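Local coordinates for flavin-nucleotide-binding protein (Mycobacterium smegmatis, PDB 4YBN), which binds flavin-adenine dinucleotide and heme b on a split beta-barrel fold and is probably an oxidoreductase related to pyridoxamine 5'-phosphate oxidases, at residues Ser19-Arg22 against Glu23-Asp26; Ala118-Gly121 against Tyr122-Leu126; Pro132-Thr135 against Ala136-Arg139. All coordinates share one frame; numbering follows the deposited sequence.

Contact 1 of 3, residues Ser19-Arg22 against Glu23-Asp26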
# COMPACT_ATOMS: atom_id res chain seq x y z
N SER A 19 4.02 -12.29 -13.60
CA SER A 19 3.20 -12.21 -14.82
C SER A 19 3.75 -11.18 -15.79
O SER A 19 4.07 -10.09 -15.38
CB SER A 19 1.77 -11.82 -14.47
OG SER A 19 1.07 -11.43 -15.68
N THR A 20 3.83 -11.50 -17.07
CA THR A 20 4.20 -10.52 -18.09
C THR A 20 2.99 -9.90 -18.82
O THR A 20 3.16 -9.25 -19.84
CB THR A 20 5.07 -11.18 -19.16
OG1 THR A 20 4.36 -12.31 -19.68
CG2 THR A 20 6.44 -11.63 -18.53
N SER A 21 1.79 -10.10 -18.33
CA SER A 21 0.67 -9.49 -18.99
C SER A 21 0.51 -7.98 -18.65
O SER A 21 0.24 -7.60 -17.50
CB SER A 21 -0.59 -10.22 -18.65
OG SER A 21 -1.73 -9.50 -19.13
N ARG A 22 0.63 -7.15 -19.70
CA ARG A 22 0.39 -5.73 -19.60
C ARG A 22 -1.06 -5.46 -19.24
O ARG A 22 -1.40 -4.46 -18.58
CB ARG A 22 0.75 -5.07 -20.95
CG ARG A 22 0.43 -3.59 -21.02
CD ARG A 22 1.20 -2.76 -20.00
NE ARG A 22 0.50 -1.48 -19.83
CZ ARG A 22 0.74 -0.37 -20.56
NH1 ARG A 22 -0.03 0.70 -20.37
NH2 ARG A 22 1.76 -0.34 -21.45
N GLU A 23 -1.94 -6.31 -19.72
CA GLU A 23 -3.32 -6.14 -19.38
C GLU A 23 -3.58 -6.30 -17.89
O GLU A 23 -4.39 -5.59 -17.30
CB GLU A 23 -4.17 -7.08 -20.22
CG GLU A 23 -5.65 -6.92 -20.08
CD GLU A 23 -6.38 -8.08 -20.77
OE1 GLU A 23 -5.74 -8.75 -21.60
OE2 GLU A 23 -7.57 -8.37 -20.45
N ARG A 24 -2.91 -7.25 -17.28
CA ARG A 24 -3.02 -7.44 -15.81
C ARG A 24 -2.40 -6.28 -15.07
O ARG A 24 -2.89 -5.87 -14.04
CB ARG A 24 -2.33 -8.74 -15.38
CG ARG A 24 -3.04 -9.99 -15.93
CD ARG A 24 -2.63 -11.26 -15.15
NE ARG A 24 -3.38 -12.43 -15.61
CZ ARG A 24 -4.49 -12.93 -15.05
NH1 ARG A 24 -5.01 -12.37 -13.96
NH2 ARG A 24 -5.08 -14.01 -15.59
N LEU A 25 -1.29 -5.78 -15.59
CA LEU A 25 -0.72 -4.57 -15.07
C LEU A 25 -1.66 -3.38 -15.05
O LEU A 25 -1.84 -2.74 -14.01
CB LEU A 25 0.56 -4.23 -15.76
CG LEU A 25 1.16 -2.90 -15.29
CD1 LEU A 25 1.78 -3.04 -13.91
CD2 LEU A 25 2.14 -2.37 -16.29
N ASP A 26 -2.32 -3.11 -16.17
CA ASP A 26 -3.28 -2.03 -16.22
C ASP A 26 -4.43 -2.22 -15.28
O ASP A 26 -4.93 -1.26 -14.67
CB ASP A 26 -3.82 -1.85 -17.69
CG ASP A 26 -2.77 -1.32 -18.61
OD1 ASP A 26 -1.73 -0.89 -18.12
OD2 ASP A 26 -2.97 -1.32 -19.86

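Contact 2 of 3, residues Ala118-Gly121 against Tyr122-Leu126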
# COMPACT_ATOMS: atom_id res chain seq x y z
N ALA A 118 0.52 21.48 -21.18
CA ALA A 118 -0.10 20.19 -21.08
C ALA A 118 -0.70 19.90 -19.68
O ALA A 118 -1.42 18.95 -19.52
CB ALA A 118 0.96 19.14 -21.43
N LYS A 119 -0.43 20.75 -18.70
CA LYS A 119 -0.77 20.39 -17.32
C LYS A 119 -2.29 20.26 -17.14
O LYS A 119 -2.81 19.30 -16.54
CB LYS A 119 -0.33 21.44 -16.34
CG LYS A 119 1.09 21.59 -16.01
CD LYS A 119 1.05 22.63 -14.88
CE LYS A 119 2.37 22.75 -14.22
NZ LYS A 119 2.33 23.97 -13.38
N ARG A 120 -3.01 21.20 -17.71
CA ARG A 120 -4.45 21.24 -17.60
C ARG A 120 -5.09 19.93 -18.07
O ARG A 120 -5.96 19.33 -17.39
CB ARG A 120 -5.02 22.43 -18.34
CG ARG A 120 -6.53 22.53 -18.23
CD ARG A 120 -7.15 23.69 -19.00
NE ARG A 120 -6.60 25.00 -18.67
CZ ARG A 120 -6.95 25.74 -17.62
NH1 ARG A 120 -7.87 25.34 -16.78
NH2 ARG A 120 -6.37 26.93 -17.40
N GLY A 121 -4.61 19.44 -19.19
CA GLY A 121 -5.18 18.24 -19.78
C GLY A 121 -4.83 17.00 -18.93
O GLY A 121 -5.67 16.10 -18.74
N TYR A 122 -3.58 16.91 -18.46
CA TYR A 122 -3.18 15.76 -17.62
C TYR A 122 -3.86 15.79 -16.28
O TYR A 122 -4.32 14.73 -15.82
CB TYR A 122 -1.68 15.71 -17.43
CG TYR A 122 -0.92 15.01 -18.51
CD1 TYR A 122 -0.76 13.64 -18.48
CD2 TYR A 122 -0.40 15.70 -19.61
CE1 TYR A 122 -0.02 12.98 -19.43
CE2 TYR A 122 0.28 15.01 -20.61
CZ TYR A 122 0.48 13.65 -20.48
OH TYR A 122 1.17 12.96 -21.43
N LEU A 123 -4.06 16.98 -15.68
CA LEU A 123 -4.72 17.06 -14.41
C LEU A 123 -6.21 16.68 -14.47
O LEU A 123 -6.71 15.96 -13.63
CB LEU A 123 -4.54 18.40 -13.72
CG LEU A 123 -3.10 18.65 -13.32
CD1 LEU A 123 -2.91 20.07 -12.83
CD2 LEU A 123 -2.60 17.71 -12.21
N ASP A 124 -6.86 17.06 -15.55
CA ASP A 124 -8.22 16.68 -15.80
C ASP A 124 -8.26 15.17 -15.91
O ASP A 124 -9.17 14.52 -15.32
CB ASP A 124 -8.76 17.31 -17.09
CG ASP A 124 -9.12 18.82 -16.95
OD1 ASP A 124 -8.92 19.45 -15.88
OD2 ASP A 124 -9.57 19.39 -17.97
N ALA A 125 -7.38 14.61 -16.71
CA ALA A 125 -7.40 13.14 -16.84
C ALA A 125 -7.08 12.46 -15.49
O ALA A 125 -7.66 11.46 -15.18
CB ALA A 125 -6.46 12.66 -17.92
N LEU A 126 -6.17 13.03 -14.70
CA LEU A 126 -5.82 12.50 -13.37
C LEU A 126 -7.03 12.55 -12.47
O LEU A 126 -7.41 11.54 -11.86
CB LEU A 126 -4.62 13.25 -12.74
CG LEU A 126 -4.11 12.79 -11.36
CD1 LEU A 126 -3.83 11.31 -11.43
CD2 LEU A 126 -2.84 13.51 -10.81
O HOH W 1 -9.21 22.58 -15.72

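Contact 3 of 3, residues Pro132-Thr135 against Ala136-Arg139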
# COMPACT_ATOMS: atom_id res chain seq x y z
N PRO A 132 -14.26 9.39 -11.01
CA PRO A 132 -14.63 9.37 -12.44
C PRO A 132 -15.76 10.30 -12.85
O PRO A 132 -16.80 10.28 -12.21
CB PRO A 132 -15.02 7.91 -12.70
CG PRO A 132 -14.20 7.15 -11.71
CD PRO A 132 -14.05 8.02 -10.48
N GLY A 133 -15.62 11.03 -13.94
CA GLY A 133 -16.69 11.95 -14.38
C GLY A 133 -16.70 13.29 -13.64
O GLY A 133 -17.57 14.14 -13.88
N ARG A 134 -15.73 13.51 -12.75
CA ARG A 134 -15.76 14.65 -11.88
C ARG A 134 -15.38 15.90 -12.59
O ARG A 134 -15.88 16.96 -12.24
CB ARG A 134 -14.82 14.46 -10.69
CG ARG A 134 -14.86 15.53 -9.63
CD ARG A 134 -16.27 15.72 -9.03
NE ARG A 134 -16.26 16.64 -7.89
CZ ARG A 134 -17.32 17.26 -7.42
NH1 ARG A 134 -18.50 17.07 -7.97
NH2 ARG A 134 -17.23 18.07 -6.40
N THR A 135 -14.48 15.80 -13.56
CA THR A 135 -14.00 16.98 -14.24
C THR A 135 -15.17 17.69 -14.91
O THR A 135 -15.22 18.90 -14.94
CB THR A 135 -12.90 16.62 -15.24
OG1 THR A 135 -11.68 16.34 -14.52
CG2 THR A 135 -12.61 17.72 -16.18
N ALA A 136 -16.10 16.93 -15.47
CA ALA A 136 -17.17 17.56 -16.21
C ALA A 136 -18.07 18.31 -15.24
O ALA A 136 -18.78 19.19 -15.65
CB ALA A 136 -17.96 16.51 -16.97
N GLU A 137 -18.06 17.95 -13.96
CA GLU A 137 -18.89 18.65 -12.94
C GLU A 137 -18.27 19.90 -12.31
O GLU A 137 -18.95 20.65 -11.66
CB GLU A 137 -19.30 17.70 -11.82
CG GLU A 137 -20.07 16.43 -12.30
CD GLU A 137 -20.09 15.28 -11.28
OE1 GLU A 137 -19.43 15.41 -10.21
OE2 GLU A 137 -20.75 14.23 -11.58
N LEU A 138 -16.97 20.10 -12.44
CA LEU A 138 -16.31 21.17 -11.77
C LEU A 138 -15.96 22.31 -12.75
O LEU A 138 -15.76 22.09 -13.93
CB LEU A 138 -14.98 20.65 -11.20
CG LEU A 138 -14.94 19.46 -10.28
CD1 LEU A 138 -13.58 18.82 -10.25
CD2 LEU A 138 -15.26 19.91 -8.88
N ARG A 139 -15.83 23.49 -12.23
CA ARG A 139 -15.09 24.57 -12.90
C ARG A 139 -13.67 24.17 -13.32
O ARG A 139 -13.04 23.28 -12.72
CB ARG A 139 -14.98 25.81 -12.03
CG ARG A 139 -14.04 25.76 -10.85
CD ARG A 139 -13.83 27.14 -10.26
NE ARG A 139 -13.06 27.13 -8.99
CZ ARG A 139 -11.75 26.87 -8.88
NH1 ARG A 139 -11.01 26.54 -9.91
NH2 ARG A 139 -11.19 26.84 -7.69

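Contact 1 of 3, residues Ser19-Arg22 against Glu23-Asp26
Asp26 OD1 is gripped side-on by two nitrogens of Arg22, one turn earlier in the chain: Arg22 NE lies 2.9 Å from Asp26 OD1, and Arg22 NH1 lies 3.2 Å from the same oxygen. NH1 uses the syn lone pair, while NE comes from the same side but tilted out of the carboxylate plane, and OD1 sits in the guanidinium plane at its edge. The carboxylate is turned 85° against that plane, and both bonds of the salt bridge converge on OD1, with OD2 farther from the arginine. A bend at the second torsion of Arg22 (chi2 62°) turns its chain toward the following residues of the helix, and its CD passes 3.8 Å from Leu25 CD2. NH1 also forms a salt bridge with Asp57.

At the start of helix 22-29, Ser21 is the N-cap. Its OG, anti to the backbone N, accepts from Arg24 N at 3.1 Å, while Ser21 O takes the amide of Leu25 and Arg22 O that of Asp26. Two residues upstream, Ser19 OG accepts from Ser21 N at 3.1 Å in an ST turn, and the same OG lies 3.7 Å from Arg24 CD. The side chains of Leu25 and Arg24 touch strand 161-166.

Two serine hydroxyls therefore take up backbone amides as the loop passes into the helix. Shared between Asp26 and Asp57, the Arg22 guanidinium is probably kept charged and limited in its rotation.

Contact 2 of 3, residues Ala118-Gly121 against Tyr122-Leu126
This is an i to i+4 contact within a single helix, in the middle of helix 116-130, whose Leu123 lines the heme pocket. Four successive backbone bonds carry it, from Tyr122 N to Ala118 O through to Ala125 N to Gly121 O; the shortest joins Leu123 N to Lys119 O at 2.8 Å.

Tyr122, Leu123 and Asp124 lie back against carbonyls of the preceding turn. Tyr122 presents its ring edge to Ala118 O, which lies in the ring plane 3.4 Å from CD2, and the same CD2 meets the methyl CB of Ala118 at 4.1 Å. Leu123 CG stands 3.3 Å from Lys119 O. With its carboxylate anti to its own carbonyl carbon (chi1 -75°), Asp124 leans back along the helix, bringing CG to 3.2 Å from Arg120 O. The Arg120 and Asp124 side chains do not pair directly: a water 3.2 Å from Arg120 NH1 and 3.1 Å from Asp124 OD1 spans them. Asp124 also touches a bound nickel ion, and Arg120 NH1 donates to Ser141 O.

One side of the helix lies against strand 58-64, where Tyr122 packs on Val60 and hydrogen-bonds Glu58 through OH, while Leu123 rests on His62, the axial heme ligand. Arg120 and Leu123 both meet Leu146 of helix 143-147, and Lys119 NZ reaches the carbonyls of Leu146 and Thr149 there and at the adjoining strand 149-155.

Contact 3 of 3, residues Pro132-Thr135 against Ala136-Arg139
Arg134 and Leu138 make the compact side of this short helical turn. The leucine crosses the arginine at about a right angle and lays CD2 over one guanidinium face, 3.6 Å from NE and offset toward the rim, while its CD1 touches Arg134 CG at 3.6 Å. The bend of the arginine at chi2 (57°) turns the guanidinium toward Glu137 and Leu138. Glu137 meets the edge of the same group: OE1 lies in the guanidinium plane, 2.9 Å from NH1, in a salt bridge whose bond is fairly straight (161°). The two planar groups are nearly perpendicular, and NH1 approaches OE1 almost along its C-O axis.

The other side is looser. Ala136 is exposed and brings its CB no nearer than 3.9 Å to Gly133 O, and Gly133 is exposed too. The backbone of the turn is also modestly bonded: Glu137 N reaches Arg134 O at 2.9 Å from well above the carbonyl plane, and Leu138 N lies 3.3 Å from Thr135 O, with a weak second bond to Arg134 O.

Glu137 OE1 accepts from Ser210 OG as well, and Arg134 NH2 donates to Ala92 O of the second subunit. Held by a carboxylate at its edge, a methyl over one face and a carbonyl across the dimer interface, the guanidinium is probably fixed in orientation, so that side-chain chemistry ties this weakly bonded helix to its own C-terminal region and to the partner chain.

Contacts 2 and 3 adjoin, their centres 12 Å apart, and meet where Asp124 O lies 3.2 Å from Thr135 OG1 in a probable, weak hydrogen bond that joins helix 116-130 to helix 134-137. Contact 1 stands apart, its centre about 25 Å from that of contact 2 and 29 Å from that of contact 3. The three relate differently to the cofactors. Contact 2 touches heme through Leu123, contact 3 keeps its Leu138 side chain about 11 Å from that of His62, the axial ligand, and contact 1 approaches the flavin instead, with the Leu25 side chain about 8 Å from a bound FAD.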